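Local coordinates for DUF871 domain-containing protein (Enterococcus faecalis, PDB 2P0O) that is of unknown function but probably acts as a 6-phospho-N-acetylmuramidase, joining a TIM barrel to a smaller cyclophilin-like domain, at residues E162-L167 with L172-F177; A205-L210 with D217-G222; N241-E246 with P347-G352; H262-D267 with D271-E276. All blocks are in the same frame, centred on the assembly; numbering follows the deposited sequence. Where two conformers were deposited one is given.

How the contacts relate
Contacts 1 and 2 are successive helix-on-strand packings in the TIM barrel, their centres about 13 Å apart. Their strands are neighbours in the sheet and touch directly, with Thr176 O 2.9 Å from Tyr220 N, a probable hydrogen bond. The sodium ion, bound by Met211, Asp213 and Val216 between the two segments of contact 2, lies about 7 Å from the side chain of Val219 and about 8 Å from that of Val174. Contact 3 belongs to the C-terminal domain, yet its Leu348 packs on the helix of contact 2, joining the two domains. Contact 4 is nested in the loop closed by contact 3, centres about 10 Å apart.

Contact 1: residues E162-L167 with L172-F177; sequences EKNRWL and LQVFTF
Leu172 N donates to Leu167 O over 3.2 Å, closing the turn by which helix 157-169 hands the chain on to strand 173-178. This is the second half of a beta-alpha-beta unit of the TIM barrel, whose first strand is 141-144. The bond is fairly straight, 161° at the hydrogen, but the donor is tilted 33° from the plane of the carbonyl. Around it the two leucines meet by their branches: CD2 of Leu167 lies 3.9 Å from CD1 of Leu172, and the side chains pass each other at a slant.

Two residues along the strand, Val174 points at the helix and spans one turn of it, from Leu167 back to Asn164. CG2 rests on Leu167 CB at 4.0 Å, while CG1 goes to Asn164. With CG1 opposite the backbone N (chi1 172°), the methyls splay along the helix and each finds its own residue. Phe175, next along the strand, turns the other way and stacks on Trp144. All four touching residues are buried, so the amide of Asn164 is a buried polar group. His145 NE2 hydrogen-bonds to its OD1, which satisfies that oxygen and helps orient the amide, and Tyr215 in a nearby loop packs against the same side chain. Asn164 and Val174 cross at about a right angle, and the methyl CG1 of Val174 stands 3.4 Å from that same OD1 atom.

Contact 2: residues A205-L210 with D217-G222; sequences AAAVGL and DAVYIG
Helix segment 205-210 lies over strand segment 217-222 with its backbone nearest at Ala207 and Val219, whose CA atoms are 6.0 Å apart, a close approach made possible by the small alanine. Val219 does nearly all the work on the strand side. Its side chain points at the helix and its two methyls divide the surface between them. CG1, set opposite the strand backbone N (chi1 -175°), reaches Ala207, 3.8 Å from the alanine CA and 3.9 Å from its CB, so it touches helix backbone as well as side chain. CG2 goes to the next turn, where Leu210 CB is 3.7 Å away, and it also comes within 3.9 Å of Ala207 O. Leu210 thus meets the valine by the base of its side chain, not by its branched end. The side chains that meet are apolar and buried, and they hold by van der Waals packing.

This is the last helix-strand return of the barrel, the unit of strand 173-178, helix 203-212 and strand 218-221. Ala218 and Tyr220 turn away from the helix, and the Tyr220 ring meets Trp144 edge-to-face. Strand 218-221 pairs with 173-178 and, through Val219, with Met4 and Gly6 of strand 4-8, closing the barrel. Phe234 of helix 228-240 packs on Ala207, Tyr5 of strand 4-8 touches the same alanine, and Leu210 touches Thr176 of strand 173-178.

Contact 3: residues N241-E246 with P347-G352; sequences NQFLLE and PLIKAG
The ring of Phe243 meets Ile349 and Leu348 at a slant, and elsewhere it stacks on the ring of Tyr237. Different parts of the phenyl serve different partners. CD2, near the root of the ring, lies 3.7 Å from Ile349 CG1, while the far end meets Leu348: CE1 is 4.0 Å from its CB and CZ 3.7 Å from its carbonyl O. Phe243 and Ile349 run alongside each other head to tail, while Leu348 comes in across the phenyl's direction. Ile349 carries its CG1 beside the backbone N (chi1 -60°) and continues extended, which takes CD1 on to Leu245, 4.3 Å from the leucine CD1, a looser touch. Both Phe243 and Leu245 point from the strand toward the loop, so one loop isoleucine packs against two residues on the same face of the strand.

This joins the first strand of the C-terminal domain to the loop before strand 354-359, its parallel neighbour in the mixed sheet. Phe355 of that strand backs Ile349. On the barrel side, Phe204 and Val208 of helix 203-212 pack on Phe243, Val208 also touches Leu348, and Tyr237 belongs to helix 228-240.

Contact 4: residues H262-D267 with D271-E276; sequences HTNRLD and DVLRSE
Glu276 N donates to Thr263 O at 3.1 Å and Arg265 N to Arg274 O at 3.2 Å, the tight backbone part, flanking a single beta bridge of Asn264 with Ser275. It links the two sheets of the C-terminal domain, strand 260-263 to 272-275; the touching parts run nearly at right angles, so pairing is brief. Asn264 adds a side-chain imitation of a strand bond: its CG, opposite the backbone N (chi1 -168°), carries OD1 to within 3.0 Å of Arg274 N, while ND2 bonds to Lys350 O. At the buried end, His262 ND1 shares a 3.1 Å hydrogen bond with Ser275 OG, in the ring plane, and NE2 bonds to Ile258 O, so the ring is held at both nitrogens.

The outer side is more exposed to solvent. Glu276 lies alongside Thr263, a looser touch, CG 3.9 Å from CB. The guanidinium groups of Arg265 and Arg274 stack flat, centres 4.1 Å apart and planes 12° from parallel. Acidic partners probably offset their like charges: Glu318 pairs with Arg274 NH1, while Asp267 takes Arg265 side-on, OD1 2.9 Å from NE and OD2 3.0 Å from NH1, the latter through its syn lone pair.

Contact 1: residues E162-L167 with L172-F177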
loop_
_atom_site.group_PDB
_atom_site.type_symbol
_atom_site.label_atom_id
_atom_site.label_comp_id
_atom_site.label_asym_id
_atom_site.label_seq_id
_atom_site.Cartn_x
_atom_site.Cartn_y
_atom_site.Cartn_z
ATOM N N GLU A 162 14.175 -8.889 8.930
ATOM C CA GLU A 162 15.598 -9.087 9.146
ATOM C C GLU A 162 16.412 -8.249 8.174
ATOM O O GLU A 162 17.341 -7.552 8.576
ATOM C CB GLU A 162 15.922 -10.565 8.966
ATOM C CG GLU A 162 17.279 -11.002 9.441
ATOM C CD GLU A 162 17.474 -12.531 9.334
ATOM O OE1 GLU A 162 17.444 -13.101 8.204
ATOM O OE2 GLU A 162 17.654 -13.165 10.399
ATOM N N LYS A 163 16.040 -8.312 6.894
ATOM C CA LYS A 163 16.736 -7.597 5.837
ATOM C C LYS A 163 16.612 -6.090 6.030
ATOM O O LYS A 163 17.602 -5.370 5.978
ATOM C CB LYS A 163 16.182 -8.033 4.472
ATOM C CG LYS A 163 16.891 -7.480 3.234
ATOM C CD LYS A 163 18.363 -7.864 3.156
ATOM C CE LYS A 163 18.574 -9.260 2.631
ATOM N NZ LYS A 163 20.024 -9.560 2.714
ATOM N N ASN A 164 15.394 -5.626 6.278
ATOM C CA ASN A 164 15.124 -4.208 6.389
ATOM C C ASN A 164 15.872 -3.541 7.552
ATOM O O ASN A 164 16.393 -2.427 7.406
ATOM C CB ASN A 164 13.611 -3.943 6.462
ATOM C CG ASN A 164 12.874 -4.373 5.195
ATOM O OD1 ASN A 164 13.481 -4.585 4.132
ATOM N ND2 ASN A 164 11.561 -4.516 5.307
ATOM N N ARG A 165 15.921 -4.222 8.695
ATOM C CA ARG A 165 16.634 -3.706 9.865
ATOM C C ARG A 165 18.100 -3.486 9.545
ATOM O O ARG A 165 18.657 -2.438 9.842
ATOM C CB ARG A 165 16.491 -4.665 11.039
ATOM C CG ARG A 165 15.683 -4.093 12.192
ATOM C CD ARG A 165 15.603 -5.016 13.449
ATOM N NE ARG A 165 16.792 -5.845 13.659
ATOM C CZ ARG A 165 17.848 -5.495 14.397
ATOM N NH1 ARG A 165 17.893 -4.314 15.008
ATOM N NH2 ARG A 165 18.867 -6.337 14.516
ATOM N N TRP A 166 18.700 -4.496 8.922
ATOM C CA TRP A 166 20.066 -4.448 8.408
ATOM C C TRP A 166 20.230 -3.281 7.444
ATOM O O TRP A 166 21.097 -2.426 7.648
ATOM C CB TRP A 166 20.385 -5.772 7.714
ATOM C CG TRP A 166 21.748 -5.873 7.087
ATOM C CD1 TRP A 166 22.957 -5.960 7.744
ATOM C CD2 TRP A 166 22.050 -5.956 5.683
ATOM N NE1 TRP A 166 23.986 -6.078 6.830
ATOM C CE2 TRP A 166 23.459 -6.079 5.563
ATOM C CE3 TRP A 166 21.273 -5.935 4.519
ATOM C CZ2 TRP A 166 24.097 -6.172 4.320
ATOM C CZ3 TRP A 166 21.905 -6.035 3.291
ATOM C CH2 TRP A 166 23.301 -6.145 3.198
ATOM N N LEU A 167 19.384 -3.235 6.414
ATOM C CA LEU A 167 19.420 -2.143 5.434
ATOM C C LEU A 167 19.391 -0.784 6.113
ATOM O O LEU A 167 20.223 0.068 5.819
ATOM C CB LEU A 167 18.304 -2.270 4.376
ATOM C CG LEU A 167 18.371 -3.474 3.429
ATOM C CD1 LEU A 167 17.045 -3.740 2.706
ATOM C CD2 LEU A 167 19.515 -3.384 2.427
ATOM N N LEU A 172 20.376 3.038 4.680
ATOM C CA LEU A 172 19.600 3.039 3.426
ATOM C C LEU A 172 18.092 3.241 3.612
ATOM O O LEU A 172 17.574 3.039 4.706
ATOM C CB LEU A 172 19.866 1.740 2.665
ATOM C CG LEU A 172 21.348 1.370 2.515
ATOM C CD1 LEU A 172 21.505 -0.068 2.064
ATOM C CD2 LEU A 172 22.030 2.313 1.539
ATOM N N GLN A 173 17.405 3.665 2.548
ATOM C CA GLN A 173 15.959 3.723 2.526
ATOM C C GLN A 173 15.427 2.363 2.028
ATOM O O GLN A 173 16.042 1.725 1.176
ATOM C CB GLN A 173 15.472 4.816 1.591
ATOM C CG GLN A 173 15.502 6.259 2.157
ATOM C CD GLN A 173 15.311 7.298 1.057
ATOM O OE1 GLN A 173 16.250 7.608 0.314
ATOM N NE2 GLN A 173 14.094 7.830 0.935
ATOM N N VAL A 174 14.282 1.943 2.562
ATOM C CA VAL A 174 13.667 0.656 2.226
ATOM C C VAL A 174 12.352 0.905 1.507
ATOM O O VAL A 174 11.467 1.575 2.047
ATOM C CB VAL A 174 13.400 -0.192 3.492
ATOM C CG1 VAL A 174 12.570 -1.468 3.130
ATOM C CG2 VAL A 174 14.704 -0.546 4.149
ATOM N N PHE A 175 12.256 0.368 0.290
ATOM C CA PHE A 175 11.084 0.474 -0.568
ATOM C C PHE A 175 10.569 -0.952 -0.851
ATOM O O PHE A 175 11.350 -1.894 -1.103
ATOM C CB PHE A 175 11.469 1.117 -1.917
ATOM C CG PHE A 175 11.612 2.624 -1.885
ATOM C CD1 PHE A 175 12.601 3.233 -1.141
ATOM C CD2 PHE A 175 10.775 3.428 -2.662
ATOM C CE1 PHE A 175 12.726 4.629 -1.133
ATOM C CE2 PHE A 175 10.905 4.820 -2.677
ATOM C CZ PHE A 175 11.867 5.426 -1.896
ATOM N N THR A 176 9.252 -1.089 -0.867
ATOM C CA THR A 176 8.613 -2.375 -1.014
ATOM C C THR A 176 7.353 -2.227 -1.875
ATOM O O THR A 176 6.805 -1.120 -2.020
ATOM C CB THR A 176 8.244 -2.939 0.381
ATOM O OG1 THR A 176 7.718 -4.258 0.227
ATOM C CG2 THR A 176 7.185 -2.077 1.057
ATOM N N PHE A 177 6.884 -3.338 -2.429
ATOM C CA PHE A 177 5.671 -3.337 -3.214
ATOM C C PHE A 177 4.492 -3.990 -2.489
ATOM O O PHE A 177 4.674 -4.843 -1.612
ATOM C CB PHE A 177 5.872 -4.079 -4.553
ATOM C CG PHE A 177 6.833 -3.399 -5.489
ATOM C CD1 PHE A 177 6.402 -2.364 -6.327
ATOM C CD2 PHE A 177 8.165 -3.788 -5.530
ATOM C CE1 PHE A 177 7.275 -1.733 -7.211
ATOM C CE2 PHE A 177 9.061 -3.190 -6.433
ATOM C CZ PHE A 177 8.620 -2.132 -7.257
#

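Contact 2: residues A205-L210 with D217-G222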
loop_
_atom_site.group_PDB
_atom_site.type_symbol
_atom_site.label_atom_id
_atom_site.label_comp_id
_atom_site.label_asym_id
_atom_site.label_seq_id
_atom_site.Cartn_x
_atom_site.Cartn_y
_atom_site.Cartn_z
ATOM N N ALA A 205 -5.062 -2.374 2.859
ATOM C CA ALA A 205 -4.649 -2.894 4.153
ATOM C C ALA A 205 -3.160 -3.277 4.129
ATOM O O ALA A 205 -2.466 -3.106 5.112
ATOM C CB ALA A 205 -5.498 -4.120 4.546
ATOM N N ALA A 206 -2.702 -3.815 3.001
ATOM C CA ALA A 206 -1.322 -4.244 2.860
ATOM C C ALA A 206 -0.377 -3.037 2.939
ATOM O O ALA A 206 0.589 -3.058 3.706
ATOM C CB ALA A 206 -1.146 -5.006 1.530
ATOM N N ALA A 207 -0.717 -1.976 2.205
ATOM C CA ALA A 207 0.092 -0.754 2.137
ATOM C C ALA A 207 0.164 -0.029 3.467
ATOM O O ALA A 207 1.243 0.276 3.973
ATOM C CB ALA A 207 -0.426 0.195 1.015
ATOM N N VAL A 208 -1.001 0.225 4.051
ATOM C CA VAL A 208 -1.042 0.862 5.341
ATOM C C VAL A 208 -0.242 0.078 6.397
ATOM O O VAL A 208 0.533 0.688 7.162
ATOM C CB VAL A 208 -2.515 1.169 5.781
ATOM C CG1 VAL A 208 -2.544 1.829 7.166
ATOM C CG2 VAL A 208 -3.155 2.103 4.769
ATOM N N GLY A 209 -0.411 -1.242 6.448
ATOM C CA GLY A 209 0.329 -2.036 7.442
ATOM C C GLY A 209 1.830 -1.926 7.247
ATOM O O GLY A 209 2.573 -1.716 8.202
ATOM N N LEU A 210 2.275 -2.013 5.998
ATOM C CA LEU A 210 3.697 -1.919 5.692
ATOM C C LEU A 210 4.266 -0.565 6.058
ATOM O O LEU A 210 5.342 -0.473 6.627
ATOM C CB LEU A 210 3.946 -2.201 4.207
ATOM C CG LEU A 210 3.974 -3.670 3.844
ATOM C CD1 LEU A 210 4.304 -3.782 2.368
ATOM C CD2 LEU A 210 5.014 -4.465 4.697
ATOM N N ASP A 217 10.222 2.499 4.373
ATOM C CA ASP A 217 10.096 3.933 4.152
ATOM C C ASP A 217 9.042 4.251 3.104
ATOM O O ASP A 217 8.430 5.327 3.143
ATOM C CB ASP A 217 11.451 4.548 3.805
ATOM C CG ASP A 217 12.469 4.326 4.905
ATOM O OD1 ASP A 217 12.319 4.934 5.988
ATOM O OD2 ASP A 217 13.410 3.533 4.705
ATOM N N ALA A 218 8.788 3.303 2.203
ATOM C CA ALA A 218 7.871 3.550 1.092
ATOM C C ALA A 218 7.167 2.302 0.611
ATOM O O ALA A 218 7.731 1.198 0.665
ATOM C CB ALA A 218 8.601 4.231 -0.054
ATOM N N VAL A 219 5.931 2.472 0.147
ATOM C CA VAL A 219 5.153 1.361 -0.374
ATOM C C VAL A 219 4.565 1.731 -1.739
ATOM O O VAL A 219 3.910 2.778 -1.861
ATOM C CB VAL A 219 4.015 0.954 0.597
ATOM C CG1 VAL A 219 3.298 -0.286 0.059
ATOM C CG2 VAL A 219 4.571 0.663 1.973
ATOM N N TYR A 220 4.808 0.859 -2.732
ATOM C CA TYR A 220 4.347 1.024 -4.102
ATOM C C TYR A 220 3.384 -0.073 -4.539
ATOM O O TYR A 220 3.598 -1.247 -4.268
ATOM C CB TYR A 220 5.543 1.036 -5.070
ATOM C CG TYR A 220 6.250 2.389 -5.134
ATOM C CD1 TYR A 220 6.785 2.975 -3.964
ATOM C CD2 TYR A 220 6.390 3.084 -6.354
ATOM C CE1 TYR A 220 7.428 4.214 -4.006
ATOM C CE2 TYR A 220 7.048 4.353 -6.415
ATOM C CZ TYR A 220 7.564 4.894 -5.228
ATOM O OH TYR A 220 8.211 6.101 -5.229
ATOM N N ILE A 221 2.346 0.316 -5.266
ATOM C CA ILE A 221 1.509 -0.650 -5.964
ATOM C C ILE A 221 2.358 -1.275 -7.070
ATOM O O ILE A 221 2.896 -0.551 -7.930
ATOM C CB ILE A 221 0.236 -0.012 -6.609
ATOM C CG1 ILE A 221 -0.417 1.027 -5.667
ATOM C CG2 ILE A 221 -0.750 -1.123 -7.066
ATOM C CD1 ILE A 221 -0.842 0.433 -4.318
ATOM N N GLY A 222 2.449 -2.610 -7.062
ATOM C CA GLY A 222 3.217 -3.340 -8.076
ATOM C C GLY A 222 2.486 -3.469 -9.393
ATOM O O GLY A 222 3.091 -3.277 -10.465
#

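Contact 3: residues N241-E246 with P347-G352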
loop_
_atom_site.group_PDB
_atom_site.type_symbol
_atom_site.label_atom_id
_atom_site.label_comp_id
_atom_site.label_asym_id
_atom_site.label_seq_id
_atom_site.Cartn_x
_atom_site.Cartn_y
_atom_site.Cartn_z
ATOM N N ASN A 241 -8.255 10.268 7.921
ATOM C CA ASN A 241 -7.604 9.406 8.915
ATOM C C ASN A 241 -8.509 8.251 9.380
ATOM O O ASN A 241 -8.240 7.621 10.393
ATOM C CB ASN A 241 -7.121 10.224 10.136
ATOM C CG ASN A 241 -6.031 9.511 10.936
ATOM O OD1 ASN A 241 -5.386 8.594 10.442
ATOM N ND2 ASN A 241 -5.822 9.942 12.178
ATOM N N GLN A 242 -9.579 7.980 8.652
ATOM C CA GLN A 242 -10.498 6.921 9.041
ATOM C C GLN A 242 -10.334 5.735 8.133
ATOM O O GLN A 242 -10.133 5.910 6.915
ATOM C CB GLN A 242 -11.953 7.379 8.929
ATOM C CG GLN A 242 -12.417 8.463 9.877
ATOM C CD GLN A 242 -13.726 9.141 9.416
ATOM O OE1 GLN A 242 -14.475 8.614 8.590
ATOM N NE2 GLN A 242 -13.991 10.308 9.947
ATOM N N PHE A 243 -10.459 4.540 8.713
ATOM C CA PHE A 243 -10.479 3.289 8.000
ATOM C C PHE A 243 -11.911 2.982 7.569
ATOM O O PHE A 243 -12.815 2.906 8.396
ATOM C CB PHE A 243 -9.961 2.125 8.882
ATOM C CG PHE A 243 -8.517 2.239 9.238
ATOM C CD1 PHE A 243 -7.513 1.866 8.307
ATOM C CD2 PHE A 243 -8.139 2.731 10.487
ATOM C CE1 PHE A 243 -6.155 1.991 8.627
ATOM C CE2 PHE A 243 -6.790 2.842 10.833
ATOM C CZ PHE A 243 -5.787 2.479 9.902
ATOM N N LEU A 244 -12.097 2.764 6.277
ATOM C CA LEU A 244 -13.413 2.587 5.715
ATOM C C LEU A 244 -13.608 1.118 5.407
ATOM O O LEU A 244 -12.832 0.542 4.633
ATOM C CB LEU A 244 -13.541 3.443 4.452
ATOM C CG LEU A 244 -14.867 3.488 3.694
ATOM C CD1 LEU A 244 -15.958 4.149 4.560
ATOM C CD2 LEU A 244 -14.752 4.191 2.342
ATOM N N LEU A 245 -14.652 0.518 5.974
ATOM C CA LEU A 245 -14.902 -0.920 5.799
ATOM C C LEU A 245 -16.366 -1.175 5.496
ATOM O O LEU A 245 -17.227 -0.413 5.931
ATOM C CB LEU A 245 -14.506 -1.730 7.061
ATOM C CG LEU A 245 -13.154 -1.561 7.749
ATOM C CD1 LEU A 245 -13.209 -0.340 8.682
ATOM C CD2 LEU A 245 -12.738 -2.817 8.565
ATOM N N GLU A 246 -16.639 -2.247 4.757
ATOM C CA GLU A 246 -18.011 -2.675 4.419
ATOM C C GLU A 246 -18.513 -3.815 5.300
ATOM O O GLU A 246 -17.726 -4.633 5.787
ATOM C CB GLU A 246 -18.104 -3.082 2.948
ATOM C CG GLU A 246 -18.342 -1.923 2.010
ATOM C CD GLU A 246 -18.339 -2.313 0.518
ATOM O OE1 GLU A 246 -18.245 -3.522 0.169
ATOM O OE2 GLU A 246 -18.470 -1.380 -0.319
ATOM N N PRO A 347 -6.782 -5.541 12.079
ATOM C CA PRO A 347 -5.577 -5.371 12.928
ATOM C C PRO A 347 -4.861 -4.022 12.753
ATOM O O PRO A 347 -3.949 -3.721 13.519
ATOM C CB PRO A 347 -4.635 -6.491 12.471
ATOM C CG PRO A 347 -5.408 -7.354 11.511
ATOM C CD PRO A 347 -6.611 -6.607 11.066
ATOM N N LEU A 348 -5.244 -3.231 11.746
ATOM C CA LEU A 348 -4.644 -1.919 11.532
ATOM C C LEU A 348 -5.258 -0.868 12.446
ATOM O O LEU A 348 -4.691 0.239 12.654
ATOM C CB LEU A 348 -4.810 -1.473 10.078
ATOM C CG LEU A 348 -4.080 -2.349 9.058
ATOM C CD1 LEU A 348 -4.159 -1.650 7.717
ATOM C CD2 LEU A 348 -2.614 -2.580 9.506
ATOM N N ILE A 349 -6.415 -1.219 12.995
ATOM C CA ILE A 349 -7.207 -0.290 13.781
ATOM C C ILE A 349 -6.722 -0.394 15.223
ATOM O O ILE A 349 -7.088 -1.311 15.973
ATOM C CB ILE A 349 -8.697 -0.577 13.644
ATOM C CG1 ILE A 349 -9.094 -0.435 12.186
ATOM C CG2 ILE A 349 -9.535 0.425 14.437
ATOM C CD1 ILE A 349 -10.467 -0.933 11.913
ATOM N N LYS A 350 -5.859 0.536 15.561
ATOM C CA LYS A 350 -5.223 0.596 16.867
ATOM C C LYS A 350 -6.026 1.404 17.888
ATOM O O LYS A 350 -7.100 1.967 17.578
ATOM C CB LYS A 350 -3.822 1.228 16.737
ATOM C CG LYS A 350 -2.759 0.201 16.513
ATOM C CD LYS A 350 -2.337 0.092 15.084
ATOM C CE LYS A 350 -2.148 -1.384 14.733
ATOM N NZ LYS A 350 -1.289 -2.135 15.695
ATOM N N ALA A 351 -5.482 1.444 19.108
ATOM C CA ALA A 351 -5.968 2.304 20.178
ATOM C C ALA A 351 -6.219 3.713 19.599
ATOM O O ALA A 351 -5.339 4.294 18.947
ATOM C CB ALA A 351 -4.909 2.365 21.341
ATOM N N GLY A 352 -7.419 4.242 19.829
ATOM C CA GLY A 352 -7.785 5.565 19.368
ATOM C C GLY A 352 -8.053 5.782 17.897
ATOM O O GLY A 352 -8.469 6.873 17.538
#

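Contact 4: residues H262-D267 with D271-E276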
loop_
_atom_site.group_PDB
_atom_site.type_symbol
_atom_site.label_atom_id
_atom_site.label_comp_id
_atom_site.label_asym_id
_atom_site.label_seq_id
_atom_site.Cartn_x
_atom_site.Cartn_y
_atom_site.Cartn_z
ATOM N N HIS A 262 -16.929 5.196 14.140
ATOM C CA HIS A 262 -16.633 4.815 15.515
ATOM C C HIS A 262 -15.164 5.142 15.806
ATOM O O HIS A 262 -14.326 5.187 14.883
ATOM C CB HIS A 262 -16.876 3.330 15.711
ATOM C CG HIS A 262 -18.192 2.873 15.156
ATOM N ND1 HIS A 262 -19.321 2.727 15.935
ATOM C CD2 HIS A 262 -18.577 2.610 13.883
ATOM C CE1 HIS A 262 -20.339 2.373 15.166
ATOM N NE2 HIS A 262 -19.916 2.301 13.916
ATOM N N THR A 263 -14.872 5.370 17.086
ATOM C CA THR A 263 -13.515 5.492 17.565
ATOM C C THR A 263 -13.192 4.331 18.491
ATOM O O THR A 263 -13.845 4.152 19.529
ATOM C CB THR A 263 -13.323 6.814 18.329
ATOM O OG1 THR A 263 -13.748 7.905 17.503
ATOM C CG2 THR A 263 -11.867 7.011 18.728
ATOM N N ASN A 264 -12.167 3.565 18.136
ATOM C CA ASN A 264 -11.626 2.563 19.045
ATOM C C ASN A 264 -11.052 3.197 20.324
ATOM O O ASN A 264 -10.280 4.181 20.286
ATOM C CB ASN A 264 -10.614 1.636 18.335
ATOM C CG ASN A 264 -10.248 0.401 19.174
ATOM O OD1 ASN A 264 -11.094 -0.173 19.885
ATOM N ND2 ASN A 264 -8.985 -0.019 19.084
ATOM N N ARG A 265 -11.497 2.680 21.465
ATOM C CA ARG A 265 -10.987 3.096 22.774
ATOM C C ARG A 265 -9.476 3.112 22.762
ATOM O O ARG A 265 -8.835 2.250 22.138
ATOM C CB ARG A 265 -11.470 2.140 23.857
ATOM C CG ARG A 265 -12.887 2.393 24.236
ATOM C CD ARG A 265 -13.331 1.471 25.339
ATOM N NE ARG A 265 -12.491 1.563 26.544
ATOM C CZ ARG A 265 -12.943 1.927 27.742
ATOM N NH1 ARG A 265 -12.113 1.950 28.768
ATOM N NH2 ARG A 265 -14.222 2.259 27.904
ATOM N N LEU A 266 -8.910 4.094 23.451
ATOM C CA LEU A 266 -7.476 4.209 23.609
ATOM C C LEU A 266 -6.855 3.095 24.485
ATOM O O LEU A 266 -5.640 2.842 24.427
ATOM C CB LEU A 266 -7.171 5.564 24.213
ATOM C CG LEU A 266 -7.080 6.738 23.248
ATOM C CD1 LEU A 266 -6.929 8.049 24.045
ATOM C CD2 LEU A 266 -5.881 6.531 22.325
ATOM N N ASP A 267 -7.649 2.454 25.328
ATOM C CA ASP A 267 -7.143 1.260 25.970
ATOM C C ASP A 267 -7.734 0.085 25.237
ATOM O O ASP A 267 -8.780 -0.438 25.614
ATOM C CB ASP A 267 -7.418 1.228 27.471
ATOM C CG ASP A 267 -8.837 1.593 27.828
ATOM O OD1 ASP A 267 -9.626 2.021 26.965
ATOM O OD2 ASP A 267 -9.159 1.462 29.013
ATOM N N ASP A 271 -9.404 -8.630 22.238
ATOM C CA ASP A 271 -10.339 -9.491 21.514
ATOM C C ASP A 271 -11.256 -8.764 20.533
ATOM O O ASP A 271 -11.822 -9.404 19.630
ATOM C CB ASP A 271 -11.259 -10.206 22.514
ATOM C CG ASP A 271 -10.547 -11.227 23.339
ATOM O OD1 ASP A 271 -9.495 -11.722 22.896
ATOM O OD2 ASP A 271 -11.075 -11.551 24.433
ATOM N N VAL A 272 -11.458 -7.462 20.770
ATOM C CA VAL A 272 -12.520 -6.693 20.118
ATOM C C VAL A 272 -12.059 -5.270 19.878
ATOM O O VAL A 272 -11.188 -4.743 20.586
ATOM C CB VAL A 272 -13.830 -6.616 20.980
ATOM C CG1 VAL A 272 -14.531 -7.998 21.124
ATOM C CG2 VAL A 272 -13.568 -6.019 22.366
ATOM N N LEU A 273 -12.644 -4.651 18.870
ATOM C CA LEU A 273 -12.635 -3.200 18.751
ATOM C C LEU A 273 -13.826 -2.701 19.572
ATOM O O LEU A 273 -14.906 -3.299 19.519
ATOM C CB LEU A 273 -12.810 -2.778 17.277
ATOM C CG LEU A 273 -11.639 -3.027 16.337
ATOM C CD1 LEU A 273 -11.955 -2.509 14.912
ATOM C CD2 LEU A 273 -10.279 -2.411 16.858
ATOM N N ARG A 274 -13.643 -1.641 20.340
ATOM C CA ARG A 274 -14.742 -1.118 21.169
ATOM C C ARG A 274 -15.081 0.308 20.803
ATOM O O ARG A 274 -14.228 1.207 20.905
ATOM C CB ARG A 274 -14.426 -1.166 22.679
ATOM C CG ARG A 274 -14.002 -2.500 23.237
ATOM C CD ARG A 274 -13.614 -2.342 24.721
ATOM N NE ARG A 274 -14.795 -2.022 25.558
ATOM C CZ ARG A 274 -14.738 -1.621 26.829
ATOM N NH1 ARG A 274 -15.867 -1.392 27.513
ATOM N NH2 ARG A 274 -13.566 -1.502 27.440
ATOM N N SER A 275 -16.334 0.530 20.415
ATOM C CA SER A 275 -16.776 1.862 20.017
ATOM C C SER A 275 -17.038 2.657 21.264
ATOM O O SER A 275 -17.965 2.377 22.030
ATOM C CB SER A 275 -18.011 1.820 19.138
ATOM O OG SER A 275 -18.487 3.146 18.915
ATOM N N GLU A 276 -16.209 3.669 21.464
ATOM C CA GLU A 276 -16.217 4.386 22.721
ATOM C C GLU A 276 -17.494 5.158 23.099
ATOM O O GLU A 276 -17.642 5.565 24.257
ATOM C CB GLU A 276 -14.975 5.254 22.841
ATOM C CG GLU A 276 -14.870 6.433 21.909
ATOM C CD GLU A 276 -13.811 7.407 22.427
ATOM O OE1 GLU A 276 -13.093 7.023 23.399
ATOM O OE2 GLU A 276 -13.705 8.543 21.884
HETATM O O HOH W 1 -17.177 5.497 18.927
HETATM O O HOH W 2 -8.856 -3.197 20.304
HETATM O O HOH W 3 -10.859 -1.834 22.002
#